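PDB 2VOZ: iron uptake protein A2 from Synechocystis sp., which binds ferric iron, predominantly in the periplasm, and probably hands it to an ABC transporter for import. Local coordinates for residues R257-V261 with L319-L324; L108-I112 with W123-T127; F197-P201 with E342-Q346. All blocks are in the same frame, centred on the assembly; numbering follows the deposited sequence.

Interaction 1 (R257-V261 with L319-L324)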
# COMPACT_ATOMS: atom_id res chain seq x y z
N ARG B 257 -21.01 -35.51 10.65
CA ARG B 257 -19.58 -35.71 10.40
C ARG B 257 -18.69 -34.58 10.89
O ARG B 257 -17.53 -34.81 11.23
CB ARG B 257 -19.34 -35.85 8.89
CG ARG B 257 -20.01 -37.10 8.26
CD ARG B 257 -19.82 -37.04 6.75
NE ARG B 257 -18.39 -36.98 6.40
CZ ARG B 257 -17.61 -38.03 6.22
NH1 ARG B 257 -16.31 -37.86 5.94
NH2 ARG B 257 -18.10 -39.27 6.34
N GLY B 258 -19.20 -33.35 10.84
CA GLY B 258 -18.37 -32.17 11.15
C GLY B 258 -18.63 -31.13 10.08
O GLY B 258 -19.15 -31.43 9.01
N THR B 259 -18.21 -29.90 10.36
CA THR B 259 -18.41 -28.81 9.43
C THR B 259 -17.50 -29.05 8.20
O THR B 259 -16.39 -29.53 8.32
CB THR B 259 -17.96 -27.51 10.13
OG1 THR B 259 -18.77 -27.32 11.32
CG2 THR B 259 -18.07 -26.31 9.18
N HIS B 260 -17.93 -28.59 7.04
CA HIS B 260 -17.09 -28.73 5.85
C HIS B 260 -15.88 -27.81 6.03
O HIS B 260 -16.04 -26.63 6.30
CB HIS B 260 -17.89 -28.31 4.63
CG HIS B 260 -17.07 -28.18 3.39
ND1 HIS B 260 -16.69 -29.27 2.64
CD2 HIS B 260 -16.58 -27.09 2.74
CE1 HIS B 260 -15.98 -28.86 1.60
NE2 HIS B 260 -15.91 -27.54 1.64
N VAL B 261 -14.69 -28.36 5.91
CA VAL B 261 -13.49 -27.52 5.94
C VAL B 261 -12.78 -27.60 4.58
O VAL B 261 -13.00 -28.55 3.78
CB VAL B 261 -12.54 -27.86 7.09
CG1 VAL B 261 -13.21 -27.53 8.44
CG2 VAL B 261 -12.10 -29.34 6.99
N LEU B 319 -13.50 -25.40 16.21
CA LEU B 319 -13.83 -25.97 14.91
C LEU B 319 -13.89 -27.50 15.02
O LEU B 319 -12.94 -28.13 15.47
CB LEU B 319 -12.78 -25.57 13.88
CG LEU B 319 -12.87 -26.21 12.49
CD1 LEU B 319 -14.10 -25.77 11.75
CD2 LEU B 319 -11.59 -25.85 11.73
N LYS B 320 -15.01 -28.07 14.60
CA LYS B 320 -15.13 -29.55 14.53
C LYS B 320 -15.27 -29.93 13.09
O LYS B 320 -16.37 -30.01 12.57
CB LYS B 320 -16.33 -30.05 15.34
CG LYS B 320 -16.23 -29.76 16.82
CD LYS B 320 -17.56 -30.04 17.51
CE LYS B 320 -18.34 -28.77 17.78
NZ LYS B 320 -17.74 -27.99 18.91
N GLY B 321 -14.14 -30.15 12.43
CA GLY B 321 -14.18 -30.37 10.98
C GLY B 321 -14.51 -31.78 10.59
O GLY B 321 -14.14 -32.71 11.28
N ASP B 322 -15.18 -31.92 9.46
CA ASP B 322 -15.35 -33.20 8.79
C ASP B 322 -13.96 -33.82 8.54
O ASP B 322 -13.06 -33.13 8.04
CB ASP B 322 -16.09 -32.94 7.48
CG ASP B 322 -16.54 -34.21 6.77
OD1 ASP B 322 -15.82 -35.23 6.80
OD2 ASP B 322 -17.63 -34.17 6.16
N PRO B 323 -13.78 -35.11 8.94
CA PRO B 323 -12.49 -35.81 8.75
C PRO B 323 -12.21 -36.25 7.30
O PRO B 323 -11.13 -36.79 7.03
CB PRO B 323 -12.62 -37.02 9.68
CG PRO B 323 -14.09 -37.34 9.65
CD PRO B 323 -14.77 -35.97 9.62
N LEU B 324 -13.11 -35.95 6.36
CA LEU B 324 -12.92 -36.30 4.93
C LEU B 324 -11.57 -35.83 4.41
O LEU B 324 -11.17 -34.69 4.67
CB LEU B 324 -14.04 -35.67 4.09
CG LEU B 324 -14.04 -35.91 2.61
CD1 LEU B 324 -14.50 -37.37 2.41
CD2 LEU B 324 -15.00 -34.97 1.90
O HOH W 1 -19.75 -32.64 6.58
O HOH W 2 -17.26 -26.79 13.65
O HOH W 3 -16.80 -31.87 4.04
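Asp322 OD1 accepts two N-H groups: Arg257 NH1 at 2.8 Å on its syn lone pair, and the backbone N of Leu324, also 2.8 Å from OD1, on the anti side and well out of the carboxylate plane. The second bond, reaching two residues on, makes an Asx turn at Asp322. Arg257 completes a side-on, two-nitrogen salt bridge, its NE lying 2.9 Å from Asp322 OD2 in a nearly straight bond (166°). The pairing is not coplanar, for guanidinium and carboxylate planes are 45° apart. Asp322 CG stands anti to the backbone N (chi1 -171°), which turns the carboxylate to Arg257, while a water bonded to OD2 also donates to Gly258 O. Behind this pair the two loops form a single beta bridge, Thr259 with Gly321: Thr259 N donates to Lys320 O, and Asp322 N to Thr259 O in an almost straight bond. Gly258 is pressed so close that a CB would clash with Asp322 N. The bridge lies where the 257-261 loop enters strand 261-268, within a solute-binding protein fold; Thr259 OG1 is held by Pro250 O and, through water, by Lys320 N. Beyond the bridge the contact turns apolar, with Val261 CG1 resting 3.9 Å from Leu319 CD1.

Interaction 2 (L108-I112 with W123-T127)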
# COMPACT_ATOMS: atom_id res chain seq x y z
N LEU B 108 6.44 -32.93 7.78
CA LEU B 108 5.11 -32.67 7.26
C LEU B 108 4.15 -33.77 7.60
O LEU B 108 3.02 -33.52 8.02
CB LEU B 108 5.14 -32.49 5.74
CG LEU B 108 5.91 -31.29 5.19
CD1 LEU B 108 5.87 -31.31 3.66
CD2 LEU B 108 5.36 -29.94 5.75
N ASN B 109 4.59 -35.02 7.45
CA ASN B 109 3.70 -36.12 7.78
C ASN B 109 3.30 -36.15 9.25
O ASN B 109 2.15 -36.43 9.59
CB ASN B 109 4.31 -37.46 7.39
CG ASN B 109 4.39 -37.65 5.89
OD1 ASN B 109 5.14 -38.52 5.42
ND2 ASN B 109 3.66 -36.85 5.13
N GLU B 110 4.26 -35.87 10.12
CA GLU B 110 3.99 -35.93 11.56
C GLU B 110 3.10 -34.78 12.01
O GLU B 110 2.24 -34.96 12.91
CB GLU B 110 5.29 -35.93 12.35
CG GLU B 110 6.10 -37.20 12.19
CD GLU B 110 5.61 -38.36 13.05
OE1 GLU B 110 5.98 -39.51 12.71
OE2 GLU B 110 4.88 -38.13 14.04
N ARG B 111 3.26 -33.62 11.38
CA ARG B 111 2.59 -32.41 11.89
C ARG B 111 1.26 -32.09 11.25
O ARG B 111 0.31 -31.73 11.94
CB ARG B 111 3.52 -31.20 11.78
CG ARG B 111 4.74 -31.32 12.69
CD ARG B 111 5.76 -30.19 12.49
NE ARG B 111 5.14 -28.89 12.77
CZ ARG B 111 4.88 -28.41 13.99
NH1 ARG B 111 5.22 -29.10 15.08
NH2 ARG B 111 4.29 -27.22 14.13
N ILE B 112 1.20 -32.21 9.93
CA ILE B 112 -0.03 -31.85 9.22
C ILE B 112 -1.03 -33.00 9.29
O ILE B 112 -0.70 -34.14 8.89
CB ILE B 112 0.27 -31.46 7.76
CG1 ILE B 112 1.20 -30.22 7.75
CG2 ILE B 112 -1.04 -31.18 7.02
CD1 ILE B 112 1.55 -29.74 6.35
N TRP B 123 0.61 -32.35 -2.30
CA TRP B 123 0.43 -31.01 -1.73
C TRP B 123 -0.13 -31.12 -0.31
O TRP B 123 -0.59 -32.20 0.11
CB TRP B 123 -0.44 -30.12 -2.64
CG TRP B 123 -1.77 -30.71 -3.09
CD1 TRP B 123 -2.07 -31.18 -4.34
CD2 TRP B 123 -2.95 -30.90 -2.30
NE1 TRP B 123 -3.37 -31.63 -4.38
CE2 TRP B 123 -3.93 -31.46 -3.15
CE3 TRP B 123 -3.29 -30.63 -0.96
CZ2 TRP B 123 -5.21 -31.78 -2.71
CZ3 TRP B 123 -4.60 -30.96 -0.50
CH2 TRP B 123 -5.53 -31.53 -1.40
N TYR B 124 -0.06 -29.99 0.41
CA TYR B 124 -0.25 -29.98 1.86
C TYR B 124 -1.06 -28.76 2.25
O TYR B 124 -0.78 -27.67 1.76
CB TYR B 124 1.13 -29.91 2.57
CG TYR B 124 1.94 -31.11 2.22
CD1 TYR B 124 2.65 -31.17 1.04
CD2 TYR B 124 1.92 -32.24 3.05
CE1 TYR B 124 3.39 -32.35 0.68
CE2 TYR B 124 2.63 -33.41 2.70
CZ TYR B 124 3.36 -33.45 1.53
OH TYR B 124 4.04 -34.59 1.18
N GLY B 125 -2.07 -28.94 3.08
CA GLY B 125 -2.80 -27.76 3.61
C GLY B 125 -1.98 -27.07 4.69
O GLY B 125 -1.34 -27.73 5.52
N PHE B 126 -1.93 -25.73 4.61
CA PHE B 126 -1.27 -24.94 5.63
C PHE B 126 -2.18 -24.04 6.45
O PHE B 126 -1.79 -23.63 7.55
CB PHE B 126 -0.10 -24.17 5.04
CG PHE B 126 1.00 -25.06 4.61
CD1 PHE B 126 1.86 -25.62 5.58
CD2 PHE B 126 1.13 -25.42 3.29
CE1 PHE B 126 2.88 -26.49 5.20
CE2 PHE B 126 2.12 -26.32 2.90
CZ PHE B 126 3.00 -26.84 3.85
N THR B 127 -3.36 -23.70 5.92
CA THR B 127 -4.41 -23.07 6.75
C THR B 127 -5.70 -23.76 6.40
O THR B 127 -5.79 -24.44 5.38
CB THR B 127 -4.55 -21.55 6.44
OG1 THR B 127 -5.06 -21.41 5.12
CG2 THR B 127 -3.21 -20.86 6.59
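Leu108 sets one methyl squarely over the Tyr124 ring: CD1 lies 3.8 Å from the ring centroid and only 6° off the normal, the geometry of a CH-pi contact centred on the face. The two side chains cross at about a right angle. The other methyl, CD2, meets a different ring in a different way, approaching the edge of Phe126 near its plane, 4.3 Å from CE1. One leucine therefore addresses two aromatic rings, a face with one branch and an edge with the other. At the edge of Tyr124, Asn109 ND2 lies 4.3 Å from CE2. Ile112 reaches between the aromatic residues with an extended chain (chi2 -180°), which carries CD1 to 3.8 Å from Tyr124 CB and 3.7 Å from Phe126 CE1. This packs the C-terminal turn of helix 106-111 against the start of strand 124-136, where Phe126 and Thr127 both face Ser264 in a classic beta bulge. Helix 275-285 adds Leu282, which touches both Leu108 and Phe126. Replacing Tyr124 with an alanine would probably leave Leu108 CD1 without the face it rests on and open a gap between it and the strand. No hydrogen bond crosses the contact; the buried Gly125 O, with no polar partner in the model, lies 3.6 Å from Ile112 CD1.

Interaction 3 (F197-P201 with E342-Q346)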
# COMPACT_ATOMS: atom_id res chain seq x y z
N PHE B 197 -33.56 -21.03 -3.16
CA PHE B 197 -32.78 -19.81 -3.29
C PHE B 197 -33.69 -18.62 -3.14
O PHE B 197 -34.78 -18.58 -3.70
CB PHE B 197 -32.11 -19.71 -4.66
CG PHE B 197 -30.87 -20.56 -4.80
CD1 PHE B 197 -30.34 -21.27 -3.73
CD2 PHE B 197 -30.25 -20.64 -6.03
CE1 PHE B 197 -29.15 -22.05 -3.88
CE2 PHE B 197 -29.05 -21.42 -6.19
CZ PHE B 197 -28.53 -22.12 -5.09
N ALA B 198 -33.24 -17.64 -2.35
CA ALA B 198 -33.93 -16.36 -2.23
C ALA B 198 -33.89 -15.53 -3.51
O ALA B 198 -34.79 -14.74 -3.75
CB ALA B 198 -33.36 -15.58 -1.06
N ARG B 199 -32.84 -15.70 -4.31
CA ARG B 199 -32.70 -15.01 -5.60
C ARG B 199 -31.67 -15.81 -6.37
O ARG B 199 -30.97 -16.65 -5.79
CB ARG B 199 -32.14 -13.58 -5.38
CG ARG B 199 -30.72 -13.61 -4.79
CD ARG B 199 -30.10 -12.22 -4.68
NE ARG B 199 -28.76 -12.31 -4.07
CZ ARG B 199 -28.12 -11.26 -3.56
NH1 ARG B 199 -28.71 -10.05 -3.57
NH2 ARG B 199 -26.94 -11.43 -3.00
N GLN B 200 -31.58 -15.60 -7.67
CA GLN B 200 -30.53 -16.27 -8.43
C GLN B 200 -29.18 -15.76 -7.87
O GLN B 200 -29.04 -14.59 -7.56
CB GLN B 200 -30.65 -15.98 -9.93
CG GLN B 200 -31.88 -16.63 -10.56
CD GLN B 200 -31.67 -18.09 -10.90
OE1 GLN B 200 -32.47 -18.69 -11.64
NE2 GLN B 200 -30.59 -18.67 -10.41
N PRO B 201 -28.22 -16.67 -7.69
CA PRO B 201 -26.93 -16.33 -7.08
C PRO B 201 -26.28 -15.10 -7.73
O PRO B 201 -26.14 -15.02 -8.98
CB PRO B 201 -26.08 -17.59 -7.35
CG PRO B 201 -27.08 -18.67 -7.27
CD PRO B 201 -28.29 -18.12 -8.00
N GLU B 342 -26.63 -28.94 -14.00
CA GLU B 342 -27.81 -29.72 -14.36
C GLU B 342 -29.05 -29.24 -13.60
O GLU B 342 -30.13 -29.09 -14.18
CB GLU B 342 -27.57 -31.21 -14.08
CG GLU B 342 -28.80 -32.08 -14.33
CD GLU B 342 -28.97 -32.46 -15.80
OE1 GLU B 342 -28.08 -32.11 -16.61
OE2 GLU B 342 -29.99 -33.11 -16.14
N VAL B 343 -28.89 -28.98 -12.30
CA VAL B 343 -30.02 -28.62 -11.46
C VAL B 343 -30.38 -27.12 -11.52
O VAL B 343 -31.32 -26.68 -10.85
CB VAL B 343 -29.83 -29.07 -10.00
CG1 VAL B 343 -29.57 -30.65 -9.89
CG2 VAL B 343 -28.74 -28.23 -9.26
N GLY B 344 -29.59 -26.34 -12.25
CA GLY B 344 -29.87 -24.91 -12.41
C GLY B 344 -29.36 -23.96 -11.34
O GLY B 344 -29.93 -22.88 -11.17
N TRP B 345 -28.29 -24.33 -10.66
CA TRP B 345 -27.57 -23.39 -9.80
C TRP B 345 -26.73 -22.52 -10.73
O TRP B 345 -25.72 -22.99 -11.31
CB TRP B 345 -26.69 -24.19 -8.82
CG TRP B 345 -25.97 -23.41 -7.76
CD1 TRP B 345 -25.55 -22.10 -7.80
CD2 TRP B 345 -25.46 -23.96 -6.53
NE1 TRP B 345 -24.85 -21.81 -6.65
CE2 TRP B 345 -24.77 -22.93 -5.86
CE3 TRP B 345 -25.51 -25.24 -5.94
CZ2 TRP B 345 -24.16 -23.11 -4.61
CZ3 TRP B 345 -24.95 -25.43 -4.72
CH2 TRP B 345 -24.24 -24.38 -4.05
N GLN B 346 -27.17 -21.29 -10.89
CA GLN B 346 -26.52 -20.35 -11.81
C GLN B 346 -25.24 -19.74 -11.25
O GLN B 346 -24.92 -19.87 -10.07
CB GLN B 346 -27.47 -19.21 -12.17
CG GLN B 346 -28.67 -19.62 -12.93
CD GLN B 346 -29.40 -18.41 -13.53
OE1 GLN B 346 -29.14 -17.23 -13.19
NE2 GLN B 346 -30.30 -18.70 -14.41
OXT GLN B 346 -24.51 -19.08 -11.99
O HOH W 4 -32.22 -21.91 -12.15
O HOH W 5 -27.12 -16.28 -11.03
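The aromatic part of the contact is a T-shaped pair: Phe197 directs its edge at one face of Trp345. The phenyl centroid is 5.0 Å from that of the five-membered ring, with planes at 82°, and Phe197 CZ lies 3.9 Å from Trp345 CD2. Trp345 CG is anti to the backbone N (chi1 -174°), which carries the indole to Phe197, while Arg163 O accepts from its NE1. Apolar contact continues at Pro201, whose CG lies 3.8 Å from Trp345 CD1, obliquely to the ring. Polar groups meet by stacking. The amides of Gln200 and Gln346 lie face to face, their planes 16° apart, with Gln200 NE2 3.3 Å from Gln346 CD; a bend at chi2 brings the Gln200 amide there. No direct hydrogen bond crosses the contact, so water carries the polar links: one donates to Gly344 O at 2.7 Å and to Gln200 OE1, a second to Pro201 O and Gln346 OE1. Arg199 turns to a salt bridge with Glu69 of the second subunit, and Asn341 of that subunit packs on Gln346. The arrangement ties the chain's C-terminus to the loop between helices 183-195 and 205-213, and lies just after the point where the C-terminal segment leaves helix 333-342 through a Schellman motif at Gly344, whose phi is positive.

In the fold
Interaction 2 is the buried contact, interaction 1 is partly buried and interaction 3 lies at the surface; 2 and 3 fall on opposite sides of the chain's centre, their centres about 35 Å apart. Strand 124-136 connects the first two: it supplies one segment of interaction 2, and farther along, Ala130 touches Thr259 and Leu319 of interaction 1. Helix 168-181 likewise touches residues of interactions 1 and 3. The chemistry differs with place. Interaction 2 is mainly apolar and aromatic, with no hydrogen bond across it, interaction 1 joins loops through backbone bonds and a salt bridge, and interaction 3 combines an aromatic pair with water-mediated links beside a second subunit. Along the chain, interaction 1 is nested within the loop that interaction 3 closes.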